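Local coordinates for protein glucanase (Clostridium thermocellum, PDB 5GXX) that probably hydrolyses internal beta-1,4-glucosidic bonds of cellulose, as an endoglucanase that joins a family 9 glycosyl hydrolase module to a cellulose-binding domain, at residues 13-17 / 384-388; 381-385 / 437-441; 41-45 / 109-113; 56-62 / 98-102. The protein carries 1 engineered substitution. One frame throughout, in Å; residues are numbered along the deposited sequence.

In the fold
The four contacts form two pairs. Contacts 1 and 2, with centres 10 Å apart, share L384 and Y385 on one loop and touch through Y16, F437 and P438; contact 1 ties that loop to helix 7-20, contact 2 to the segment leading from helix 412-429 toward strand 447-456. Contacts 3 and 4 have centres 9 Å apart and meet on the small antiparallel sheet in which strand 56-57 pairs with 108-112. The centres of contacts 1 and 4 are about 20 Å apart. Along the chain, contact 4 closes within contact 3, and both within contact 1, which joins distant parts of the family 9 module; contact 2 follows on the loop where contact 1 ends.

Contact 1: residues 13-17 / 384-388; sequences KAIYF and LYGAL
Y385 tucks its side chain between K13 and Y16 of helix 7-20. Its CB rests 3.6 Å from CD1 of Y16, and an edge of its ring is turned toward the Y16 ring face in an offset edge-to-face pair, centroids 5.8 Å apart and planes at 75°. Y16 meets it because CG stands anti to the backbone N (chi1 172°), which carries the ring out over the loop. From the preceding turn K13, fully extended, crosses the Y385 ring at a slant, CE coming within 3.8 Å of CD1; its ammonium continues past the tyrosine to a salt bridge with E9 and a hydrogen bond to the carbonyl of G352. L384 to A387 make a type II beta turn, with G386 at its third position. Having no side chain, G386 can lie flat against the helix, its CA 3.3 Å from the carbonyl O of K13 in a CA-H...O contact (161° at H). That same oxygen accepts the helical bond from F17 N. The turn thus settles on the first helix of what is, in family 9 hydrolases, an (alpha/alpha)6 barrel, and N415 of helix 412-429 bridges the two sides by bonding the carbonyls of both A14 and G386. F17 covers the other flank of the turn. Its CD1 approaches CB of A387 to 3.6 Å, while the branched end of L384 reaches the edge of the phenyl ring near its plane, CG lying 4.1 Å from CD1.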
loop_
_atom_site.group_PDB
_atom_site.type_symbol
_atom_site.label_atom_id
_atom_site.label_comp_id
_atom_site.label_asym_id
_atom_site.label_seq_id
_atom_site.Cartn_x
_atom_site.Cartn_y
_atom_site.Cartn_z
ATOM N N LYS A 13 -27.545 -3.509 -39.278
ATOM C CA LYS A 13 -26.796 -3.185 -38.075
ATOM C C LYS A 13 -27.354 -3.891 -36.848
ATOM O O LYS A 13 -26.586 -4.405 -36.033
ATOM C CB LYS A 13 -26.688 -1.664 -37.902
ATOM C CG LYS A 13 -25.766 -1.097 -38.967
ATOM C CD LYS A 13 -25.733 0.426 -38.992
ATOM C CE LYS A 13 -24.673 0.861 -40.013
ATOM N NZ LYS A 13 -24.553 2.341 -40.079
ATOM N N ALA A 14 -28.679 -3.922 -36.742
ATOM C CA ALA A 14 -29.354 -4.536 -35.602
ATOM C C ALA A 14 -29.049 -6.027 -35.462
ATOM O O ALA A 14 -28.969 -6.529 -34.342
ATOM C CB ALA A 14 -30.868 -4.252 -35.626
ATOM N N ILE A 15 -28.793 -6.691 -36.588
ATOM C CA ILE A 15 -28.371 -8.090 -36.583
ATOM C C ILE A 15 -26.915 -8.256 -36.168
ATOM O O ILE A 15 -26.585 -9.158 -35.382
ATOM C CB ILE A 15 -28.601 -8.722 -37.973
ATOM C CG1 ILE A 15 -30.097 -8.714 -38.298
ATOM C CG2 ILE A 15 -28.062 -10.168 -38.019
ATOM C CD1 ILE A 15 -30.368 -8.922 -39.794
ATOM N N TYR A 16 -26.072 -7.391 -36.730
ATOM C CA TYR A 16 -24.629 -7.373 -36.456
ATOM C C TYR A 16 -24.377 -7.225 -34.967
ATOM O O TYR A 16 -23.408 -7.788 -34.454
ATOM C CB TYR A 16 -23.968 -6.236 -37.255
ATOM C CG TYR A 16 -22.510 -5.959 -36.957
ATOM C CD1 TYR A 16 -22.129 -5.044 -35.961
ATOM C CD2 TYR A 16 -21.501 -6.591 -37.684
ATOM C CE1 TYR A 16 -20.804 -4.754 -35.717
ATOM C CE2 TYR A 16 -20.145 -6.285 -37.471
ATOM C CZ TYR A 16 -19.821 -5.374 -36.482
ATOM O OH TYR A 16 -18.515 -5.065 -36.225
ATOM N N PHE A 17 -25.236 -6.472 -34.273
ATOM C CA PHE A 17 -25.145 -6.413 -32.813
ATOM C C PHE A 17 -24.942 -7.789 -32.174
ATOM O O PHE A 17 -24.076 -7.929 -31.301
ATOM C CB PHE A 17 -26.365 -5.681 -32.227
ATOM C CG PHE A 17 -26.477 -5.808 -30.727
ATOM C CD1 PHE A 17 -25.666 -5.074 -29.869
ATOM C CD2 PHE A 17 -27.406 -6.673 -30.180
ATOM C CE1 PHE A 17 -25.773 -5.187 -28.480
ATOM C CE2 PHE A 17 -27.567 -6.772 -28.779
ATOM C CZ PHE A 17 -26.733 -6.048 -27.924
ATOM N N LEU A 384 -20.387 -0.203 -31.454
ATOM C CA LEU A 384 -21.354 -1.277 -31.194
ATOM C C LEU A 384 -22.552 -1.148 -32.152
ATOM O O LEU A 384 -23.708 -0.898 -31.763
ATOM C CB LEU A 384 -21.805 -1.239 -29.721
ATOM C CG LEU A 384 -22.662 -2.411 -29.233
ATOM C CD1 LEU A 384 -21.874 -3.717 -29.081
ATOM C CD2 LEU A 384 -23.258 -2.030 -27.874
ATOM N N TYR A 385 -22.278 -1.367 -33.432
ATOM C CA TYR A 385 -23.306 -1.131 -34.438
ATOM C C TYR A 385 -24.584 -1.873 -34.128
ATOM O O TYR A 385 -24.600 -3.088 -33.823
ATOM C CB TYR A 385 -22.883 -1.557 -35.850
ATOM C CG TYR A 385 -21.871 -0.660 -36.518
ATOM C CD1 TYR A 385 -22.250 0.569 -37.069
ATOM C CD2 TYR A 385 -20.544 -1.063 -36.632
ATOM C CE1 TYR A 385 -21.318 1.380 -37.702
ATOM C CE2 TYR A 385 -19.610 -0.252 -37.272
ATOM C CZ TYR A 385 -19.998 0.966 -37.799
ATOM O OH TYR A 385 -19.052 1.747 -38.423
ATOM N N GLY A 386 -25.672 -1.122 -34.287
ATOM C CA GLY A 386 -26.985 -1.737 -34.212
ATOM C C GLY A 386 -27.644 -1.832 -32.851
ATOM O O GLY A 386 -28.809 -2.212 -32.763
ATOM N N ALA A 387 -26.903 -1.543 -31.785
ATOM C CA ALA A 387 -27.462 -1.666 -30.445
ATOM C C ALA A 387 -28.524 -0.612 -30.175
ATOM O O ALA A 387 -28.223 0.581 -30.227
ATOM C CB ALA A 387 -26.348 -1.569 -29.398
ATOM N N LEU A 388 -29.739 -1.076 -29.872
ATOM C CA LEU A 388 -30.814 -0.187 -29.400
ATOM C C LEU A 388 -30.570 0.115 -27.926
ATOM O O LEU A 388 -30.584 -0.810 -27.114
ATOM C CB LEU A 388 -32.188 -0.823 -29.597
ATOM C CG LEU A 388 -33.405 0.015 -29.172
ATOM C CD1 LEU A 388 -33.589 1.236 -30.083
ATOM C CD2 LEU A 388 -34.627 -0.862 -29.269
#

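Contact 2: residues 381-385 / 437-441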
loop_
_atom_site.group_PDB
_atom_site.type_symbol
_atom_site.label_atom_id
_atom_site.label_comp_id
_atom_site.label_asym_id
_atom_site.label_seq_id
_atom_site.Cartn_x
_atom_site.Cartn_y
_atom_site.Cartn_z
ATOM N N ARG A 381 -13.551 2.703 -27.868
ATOM C CA ARG A 381 -12.621 2.281 -28.911
ATOM C C ARG A 381 -13.293 1.566 -30.079
ATOM O O ARG A 381 -12.723 1.536 -31.178
ATOM C CB ARG A 381 -11.487 1.449 -28.312
ATOM C CG ARG A 381 -10.593 2.328 -27.439
ATOM C CD ARG A 381 -9.688 1.499 -26.525
ATOM N NE ARG A 381 -8.323 1.347 -26.997
ATOM C CZ ARG A 381 -7.426 0.555 -26.415
ATOM N NH1 ARG A 381 -7.758 -0.204 -25.376
ATOM N NH2 ARG A 381 -6.201 0.483 -26.914
ATOM N N HIS A 382 -14.499 1.041 -29.851
ATOM C CA HIS A 382 -15.223 0.265 -30.864
ATOM C C HIS A 382 -16.639 0.748 -31.076
ATOM O O HIS A 382 -17.225 1.343 -30.179
ATOM C CB HIS A 382 -15.246 -1.218 -30.508
ATOM C CG HIS A 382 -13.908 -1.714 -30.066
ATOM N ND1 HIS A 382 -12.813 -1.700 -30.905
ATOM C CD2 HIS A 382 -13.468 -2.157 -28.863
ATOM C CE1 HIS A 382 -11.754 -2.118 -30.231
ATOM N NE2 HIS A 382 -12.129 -2.434 -29.000
ATOM N N VAL A 383 -17.172 0.467 -32.265
ATOM C CA VAL A 383 -18.540 0.872 -32.599
ATOM C C VAL A 383 -19.470 -0.313 -32.410
ATOM O O VAL A 383 -19.349 -1.313 -33.111
ATOM C CB VAL A 383 -18.672 1.345 -34.054
ATOM C CG1 VAL A 383 -20.085 1.858 -34.339
ATOM C CG2 VAL A 383 -17.669 2.450 -34.309
ATOM N N LEU A 384 -20.387 -0.203 -31.454
ATOM C CA LEU A 384 -21.354 -1.277 -31.194
ATOM C C LEU A 384 -22.552 -1.148 -32.152
ATOM O O LEU A 384 -23.708 -0.898 -31.763
ATOM C CB LEU A 384 -21.805 -1.239 -29.721
ATOM C CG LEU A 384 -22.662 -2.411 -29.233
ATOM C CD1 LEU A 384 -21.874 -3.717 -29.081
ATOM C CD2 LEU A 384 -23.258 -2.030 -27.874
ATOM N N TYR A 385 -22.278 -1.367 -33.432
ATOM C CA TYR A 385 -23.306 -1.131 -34.438
ATOM C C TYR A 385 -24.584 -1.873 -34.128
ATOM O O TYR A 385 -24.600 -3.088 -33.823
ATOM C CB TYR A 385 -22.883 -1.557 -35.850
ATOM C CG TYR A 385 -21.871 -0.660 -36.518
ATOM C CD1 TYR A 385 -22.250 0.569 -37.069
ATOM C CD2 TYR A 385 -20.544 -1.063 -36.632
ATOM C CE1 TYR A 385 -21.318 1.380 -37.702
ATOM C CE2 TYR A 385 -19.610 -0.252 -37.272
ATOM C CZ TYR A 385 -19.998 0.966 -37.799
ATOM O OH TYR A 385 -19.052 1.747 -38.423
ATOM N N PHE A 437 -19.711 -3.101 -45.169
ATOM C CA PHE A 437 -20.018 -3.050 -43.740
ATOM C C PHE A 437 -19.527 -4.299 -42.997
ATOM O O PHE A 437 -19.722 -5.426 -43.462
ATOM C CB PHE A 437 -21.519 -2.785 -43.509
ATOM C CG PHE A 437 -21.919 -2.896 -42.066
ATOM C CD1 PHE A 437 -21.739 -1.832 -41.198
ATOM C CD2 PHE A 437 -22.374 -4.109 -41.569
ATOM C CE1 PHE A 437 -22.070 -1.959 -39.840
ATOM C CE2 PHE A 437 -22.661 -4.253 -40.214
ATOM C CZ PHE A 437 -22.521 -3.185 -39.358
ATOM N N PRO A 438 -18.851 -4.121 -41.848
ATOM C CA PRO A 438 -18.455 -2.881 -41.191
ATOM C C PRO A 438 -17.131 -2.371 -41.753
ATOM O O PRO A 438 -16.293 -3.182 -42.140
ATOM C CB PRO A 438 -18.248 -3.322 -39.743
ATOM C CG PRO A 438 -17.744 -4.731 -39.889
ATOM C CD PRO A 438 -18.557 -5.301 -41.013
ATOM N N PRO A 439 -16.937 -1.045 -41.777
ATOM C CA PRO A 439 -15.681 -0.431 -42.177
ATOM C C PRO A 439 -14.640 -0.618 -41.075
ATOM O O PRO A 439 -15.006 -0.748 -39.902
ATOM C CB PRO A 439 -16.050 1.047 -42.317
ATOM C CG PRO A 439 -17.175 1.241 -41.379
ATOM C CD PRO A 439 -17.953 -0.038 -41.423
ATOM N N PRO A 440 -13.354 -0.658 -41.451
ATOM C CA PRO A 440 -12.298 -0.889 -40.468
ATOM C C PRO A 440 -12.198 0.284 -39.502
ATOM O O PRO A 440 -12.405 1.437 -39.881
ATOM C CB PRO A 440 -11.020 -1.013 -41.313
ATOM C CG PRO A 440 -11.482 -1.188 -42.721
ATOM C CD PRO A 440 -12.835 -0.546 -42.824
ATOM N N GLU A 441 -11.889 -0.019 -38.246
ATOM C CA GLU A 441 -11.730 1.007 -37.223
ATOM C C GLU A 441 -10.332 1.611 -37.241
ATOM O O GLU A 441 -9.364 0.945 -37.613
ATOM C CB GLU A 441 -11.997 0.407 -35.835
ATOM C CG GLU A 441 -13.478 0.116 -35.633
ATOM C CD GLU A 441 -13.828 -0.503 -34.282
ATOM O OE1 GLU A 441 -12.940 -0.864 -33.477
ATOM O OE2 GLU A 441 -15.037 -0.628 -34.014
HETATM O O HOH W 1 -16.521 1.038 -37.873
#
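Two irregular loops run antiparallel, the second leading from helix 412-429 toward strand 447-456, and a His-carboxylate hydrogen bond between H382 and E441 joins them at one end. ND1 of H382 donates to OE1 of E441 over 2.7 Å, almost straight at 175°. The bond uses the syn lone pair of OE1 and lies in the imidazole plane, and ring and carboxylate are nearly coplanar. E441 reaches the histidine because its CG is anti to the carbonyl carbon (chi1 -72°) and the chain beyond is extended. Its second oxygen, OE2, takes the backbone N-H of V383 at 3.0 Å from above the carboxylate plane, so two bonds from neighbouring residues fix the group's rotation. W473 and S472, in the range of the cellulose-binding domain, join in here: W473 NE1 also bonds OE1, and S472 OG bonds NE2 of the histidine. At the other end Y385 is packed on both faces. CG1 of V383 sits over the ring centre on one side, and on the opposite side F437 brings up its edge in an edge-to-face pair, with centroids 4.9 Å apart and planes at 77°. F437 CE1 is nearest to Y385 CG, at 3.6 Å. Past a cis peptide, P438 lays its CB near CE2 of the tyrosine, and P439 CG lies 3.5 Å from Y385 OH. A water bonded to that hydroxyl at 2.7 Å donates in turn to the carbonyl O of P439.

Contact 3: residues 41-45 / 109-113; sequences NDEVL and VYQIG
I112 lays its CG2 methyl over the flat carboxylate of D42, 3.3 Å from CG of the aspartate and nearly as close to both its oxygens. The contact seats the loop 41-45 on strand 108-112, the middle strand of a three-stranded antiparallel sheet (56-57, 108-112, 136-139) in the family 9 module. The carboxylate finds its polar partners elsewhere: OD1 forms a salt bridge with R134 and OD2 a hydrogen bond with T39, which together hold the group in place and leave its face to the methyl. In I112 the CG2 branch is anti to the backbone N, and the other branch folds back at chi2 -64°, bringing CD1 against the next residues of the loop, 3.8 Å from the backbone N of V44 and 4.1 Å from CB of E43. V109 and I112, three residues apart, face the loop together because the strand departs from regular pleating at Y110, whose psi is -2°. Y98 of helix 85-101 touches both V44 and I112 and continues this apolar layer. E43 starts toward the strand, but its carboxylate leads off to a long, weak ion pair with R104. V44 in turn fits against V109. Its CG2 lies 3.7 Å from CG2 of V109 and about as far from CG1, so one methyl nestles between two.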
loop_
_atom_site.group_PDB
_atom_site.type_symbol
_atom_site.label_atom_id
_atom_site.label_comp_id
_atom_site.label_asym_id
_atom_site.label_seq_id
_atom_site.Cartn_x
_atom_site.Cartn_y
_atom_site.Cartn_z
ATOM N N ASN A 41 -13.290 -21.228 -21.041
ATOM C CA ASN A 41 -13.412 -22.173 -19.930
ATOM C C ASN A 41 -14.847 -22.366 -19.432
ATOM O O ASN A 41 -15.101 -23.115 -18.486
ATOM C CB ASN A 41 -12.477 -21.767 -18.783
ATOM C CG ASN A 41 -11.005 -21.895 -19.150
ATOM O OD1 ASN A 41 -10.628 -22.705 -19.999
ATOM N ND2 ASN A 41 -10.165 -21.112 -18.487
ATOM N N ASP A 42 -15.808 -21.710 -20.079
ATOM C CA ASP A 42 -17.191 -21.845 -19.658
ATOM C C ASP A 42 -17.695 -23.283 -19.768
ATOM O O ASP A 42 -17.280 -24.047 -20.647
ATOM C CB ASP A 42 -18.096 -20.926 -20.482
ATOM C CG ASP A 42 -18.002 -19.479 -20.050
ATOM O OD1 ASP A 42 -17.295 -19.158 -19.070
ATOM O OD2 ASP A 42 -18.660 -18.652 -20.723
ATOM N N GLU A 43 -18.603 -23.648 -18.868
ATOM C CA GLU A 43 -19.167 -24.997 -18.849
ATOM C C GLU A 43 -19.930 -25.348 -20.128
ATOM O O GLU A 43 -19.892 -26.484 -20.598
ATOM C CB GLU A 43 -20.073 -25.161 -17.629
ATOM C CG GLU A 43 -20.764 -26.529 -17.510
ATOM C CD GLU A 43 -19.794 -27.656 -17.178
ATOM O OE1 GLU A 43 -18.665 -27.366 -16.729
ATOM O OE2 GLU A 43 -20.152 -28.838 -17.376
ATOM N N VAL A 44 -20.637 -24.356 -20.670
ATOM C CA VAL A 44 -21.262 -24.474 -21.982
ATOM C C VAL A 44 -20.728 -23.338 -22.844
ATOM O O VAL A 44 -20.775 -22.164 -22.455
ATOM C CB VAL A 44 -22.794 -24.364 -21.908
ATOM C CG1 VAL A 44 -23.412 -24.589 -23.279
ATOM C CG2 VAL A 44 -23.348 -25.365 -20.901
ATOM N N LEU A 45 -20.223 -23.703 -24.017
ATOM C CA LEU A 45 -19.578 -22.747 -24.907
ATOM C C LEU A 45 -20.576 -22.072 -25.834
ATOM O O LEU A 45 -21.681 -22.560 -26.035
ATOM C CB LEU A 45 -18.501 -23.458 -25.724
ATOM C CG LEU A 45 -17.366 -24.075 -24.908
ATOM C CD1 LEU A 45 -16.479 -24.893 -25.834
ATOM C CD2 LEU A 45 -16.577 -22.966 -24.239
ATOM N N VAL A 109 -28.229 -26.563 -17.958
ATOM C CA VAL A 109 -27.411 -25.427 -17.544
ATOM C C VAL A 109 -28.229 -24.202 -17.941
ATOM O O VAL A 109 -28.568 -24.059 -19.119
ATOM C CB VAL A 109 -26.057 -25.373 -18.284
ATOM C CG1 VAL A 109 -25.331 -24.070 -17.975
ATOM C CG2 VAL A 109 -25.182 -26.564 -17.895
ATOM N N TYR A 110 -28.545 -23.343 -16.974
ATOM C CA TYR A 110 -29.383 -22.166 -17.251
ATOM C C TYR A 110 -28.699 -20.822 -17.052
ATOM O O TYR A 110 -29.312 -19.778 -17.286
ATOM C CB TYR A 110 -30.695 -22.232 -16.454
ATOM C CG TYR A 110 -30.608 -21.941 -14.966
ATOM C CD1 TYR A 110 -30.342 -22.958 -14.043
ATOM C CD2 TYR A 110 -30.843 -20.654 -14.470
ATOM C CE1 TYR A 110 -30.291 -22.684 -12.673
ATOM C CE2 TYR A 110 -30.781 -20.368 -13.108
ATOM C CZ TYR A 110 -30.517 -21.396 -12.211
ATOM O OH TYR A 110 -30.455 -21.116 -10.862
ATOM N N GLN A 111 -27.445 -20.837 -16.610
ATOM C CA GLN A 111 -26.682 -19.614 -16.457
ATOM C C GLN A 111 -25.190 -19.901 -16.475
ATOM O O GLN A 111 -24.738 -20.910 -15.935
ATOM C CB GLN A 111 -27.080 -18.910 -15.157
ATOM C CG GLN A 111 -26.464 -17.537 -14.969
ATOM C CD GLN A 111 -27.122 -16.743 -13.871
ATOM O OE1 GLN A 111 -28.347 -16.686 -13.766
ATOM N NE2 GLN A 111 -26.303 -16.085 -13.064
ATOM N N ILE A 112 -24.412 -19.020 -17.096
ATOM C CA ILE A 112 -22.954 -19.063 -16.982
ATOM C C ILE A 112 -22.496 -17.710 -16.466
ATOM O O ILE A 112 -22.804 -16.679 -17.053
ATOM C CB ILE A 112 -22.218 -19.331 -18.319
ATOM C CG1 ILE A 112 -22.684 -20.612 -19.029
ATOM C CG2 ILE A 112 -20.686 -19.332 -18.117
ATOM C CD1 ILE A 112 -22.426 -21.920 -18.302
ATOM N N GLY A 113 -21.779 -17.701 -15.349
ATOM C CA GLY A 113 -21.371 -16.453 -14.729
ATOM C C GLY A 113 -22.279 -16.046 -13.580
ATOM O O GLY A 113 -23.485 -16.330 -13.566
#

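Contact 4: residues 56-62 / 98-102; sequences KFNLPMA and YLVAC
Strand 56-57 passes directly into helix 58-75, with F57 at the N-cap position, and this junction packs against the C-terminal end of helix 85-101. N58, in the first turn, serves two partners with its amide. OD1 accepts the hydroxyl of Y98 at 2.7 Å, on a lone pair in the carbonyl plane, while ND2 donates to SG of C102 over 3.5 Å at 165°. The C102 sulfur also sits above one face of the Y98 ring, offset toward its rim. M61 adds a Met-aromatic contact, its SD 4.2 Å from the ring centroid and oblique to the ring. The side chain runs out with CG anti to the backbone N (chi1 -161°) and then bends at chi3, which turns the CE methyl tightly onto CE1 of Y98 at 3.3 Å. K56 crosses the tyrosine obliquely, CD 3.8 Å from CE2, on its way to hydrogen bonds with the carbonyls of G46 and V44. One helical turn after N58, A62 CB meets L99 CD1 at 3.9 Å. All the touching residues are buried; two successive helices packed in this way are consistent with the (alpha/alpha)6 barrel of family 9 hydrolases.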
loop_
_atom_site.group_PDB
_atom_site.type_symbol
_atom_site.label_atom_id
_atom_site.label_comp_id
_atom_site.label_asym_id
_atom_site.label_seq_id
_atom_site.Cartn_x
_atom_site.Cartn_y
_atom_site.Cartn_z
ATOM N N LYS A 56 -24.088 -15.233 -19.241
ATOM C CA LYS A 56 -25.044 -15.908 -20.110
ATOM C C LYS A 56 -26.288 -16.188 -19.258
ATOM O O LYS A 56 -26.309 -17.062 -18.378
ATOM C CB LYS A 56 -24.425 -17.160 -20.758
ATOM C CG LYS A 56 -23.104 -16.924 -21.481
ATOM C CD LYS A 56 -22.600 -18.222 -22.109
ATOM C CE LYS A 56 -21.180 -18.080 -22.574
ATOM N NZ LYS A 56 -20.735 -19.379 -23.136
ATOM N N PHE A 57 -27.327 -15.388 -19.477
ATOM C CA PHE A 57 -28.597 -15.509 -18.765
ATOM C C PHE A 57 -29.596 -16.170 -19.703
ATOM O O PHE A 57 -30.082 -15.518 -20.625
ATOM C CB PHE A 57 -29.177 -14.148 -18.367
ATOM C CG PHE A 57 -28.535 -13.496 -17.165
ATOM C CD1 PHE A 57 -28.686 -14.037 -15.897
ATOM C CD2 PHE A 57 -27.911 -12.252 -17.281
ATOM C CE1 PHE A 57 -28.156 -13.379 -14.784
ATOM C CE2 PHE A 57 -27.370 -11.585 -16.182
ATOM C CZ PHE A 57 -27.501 -12.153 -14.913
ATOM N N ASN A 58 -29.909 -17.444 -19.503
ATOM C CA ASN A 58 -30.655 -18.181 -20.521
ATOM C C ASN A 58 -32.080 -17.709 -20.772
ATOM O O ASN A 58 -32.583 -17.933 -21.869
ATOM C CB ASN A 58 -30.713 -19.686 -20.208
ATOM C CG ASN A 58 -29.425 -20.423 -20.521
ATOM O OD1 ASN A 58 -28.337 -19.855 -20.435
ATOM N ND2 ASN A 58 -29.555 -21.696 -20.911
ATOM N N LEU A 59 -32.736 -17.103 -19.783
ATOM C CA LEU A 59 -34.119 -16.670 -19.989
ATOM C C LEU A 59 -34.179 -15.566 -21.054
ATOM O O LEU A 59 -34.841 -15.757 -22.075
ATOM C CB LEU A 59 -34.847 -16.305 -18.684
ATOM C CG LEU A 59 -36.309 -15.847 -18.787
ATOM C CD1 LEU A 59 -37.196 -16.865 -19.503
ATOM C CD2 LEU A 59 -36.846 -15.562 -17.389
ATOM N N PRO A 60 -33.521 -14.407 -20.842
ATOM C CA PRO A 60 -33.547 -13.447 -21.951
ATOM C C PRO A 60 -32.787 -13.917 -23.193
ATOM O O PRO A 60 -33.091 -13.456 -24.294
ATOM C CB PRO A 60 -32.889 -12.195 -21.350
ATOM C CG PRO A 60 -31.977 -12.763 -20.270
ATOM C CD PRO A 60 -32.814 -13.857 -19.675
ATOM N N MET A 61 -31.827 -14.828 -23.056
ATOM C CA MET A 61 -31.117 -15.280 -24.240
ATOM C C MET A 61 -32.050 -16.066 -25.131
ATOM O O MET A 61 -32.121 -15.816 -26.348
ATOM C CB MET A 61 -29.897 -16.136 -23.900
ATOM C CG MET A 61 -28.927 -16.213 -25.068
ATOM S SD MET A 61 -27.774 -17.596 -25.050
ATOM C CE MET A 61 -26.893 -17.387 -23.509
ATOM N N ALA A 62 -32.792 -16.990 -24.514
ATOM C CA ALA A 62 -33.718 -17.818 -25.261
ATOM C C ALA A 62 -34.867 -16.960 -25.775
ATOM O O ALA A 62 -35.297 -17.137 -26.907
ATOM C CB ALA A 62 -34.210 -18.970 -24.394
ATOM N N TYR A 98 -26.205 -23.197 -28.619
ATOM C CA TYR A 98 -25.963 -23.060 -27.190
ATOM C C TYR A 98 -27.107 -23.633 -26.356
ATOM O O TYR A 98 -26.825 -24.371 -25.413
ATOM C CB TYR A 98 -25.614 -21.607 -26.806
ATOM C CG TYR A 98 -25.667 -21.328 -25.317
ATOM C CD1 TYR A 98 -26.849 -20.907 -24.714
ATOM C CD2 TYR A 98 -24.548 -21.488 -24.503
ATOM C CE1 TYR A 98 -26.914 -20.637 -23.358
ATOM C CE2 TYR A 98 -24.602 -21.229 -23.144
ATOM C CZ TYR A 98 -25.787 -20.815 -22.576
ATOM O OH TYR A 98 -25.878 -20.553 -21.226
ATOM N N LEU A 99 -28.361 -23.345 -26.697
ATOM C CA LEU A 99 -29.472 -23.863 -25.903
ATOM C C LEU A 99 -29.485 -25.393 -25.918
ATOM O O LEU A 99 -29.717 -26.016 -24.876
ATOM C CB LEU A 99 -30.817 -23.331 -26.388
ATOM C CG LEU A 99 -30.977 -21.808 -26.361
ATOM C CD1 LEU A 99 -32.392 -21.406 -26.769
ATOM C CD2 LEU A 99 -30.628 -21.267 -24.975
ATOM N N VAL A 100 -29.206 -25.980 -27.078
ATOM C CA VAL A 100 -29.029 -27.436 -27.184
ATOM C C VAL A 100 -27.876 -27.935 -26.311
ATOM O O VAL A 100 -28.025 -28.946 -25.604
ATOM C CB VAL A 100 -28.877 -27.892 -28.657
ATOM C CG1 VAL A 100 -28.461 -29.385 -28.793
ATOM C CG2 VAL A 100 -30.190 -27.713 -29.391
ATOM N N ALA A 101 -26.753 -27.218 -26.337
ATOM C CA ALA A 101 -25.578 -27.628 -25.571
ATOM C C ALA A 101 -25.775 -27.561 -24.061
ATOM O O ALA A 101 -25.012 -28.170 -23.307
ATOM C CB ALA A 101 -24.331 -26.858 -26.014
ATOM N N CYS A 102 -26.806 -26.844 -23.617
ATOM C CA CYS A 102 -27.131 -26.723 -22.191
ATOM C C CYS A 102 -27.864 -27.938 -21.608
ATOM O O CYS A 102 -28.049 -28.006 -20.394
ATOM C CB CYS A 102 -28.034 -25.517 -21.950
ATOM S SG CYS A 102 -27.150 -23.941 -22.037
#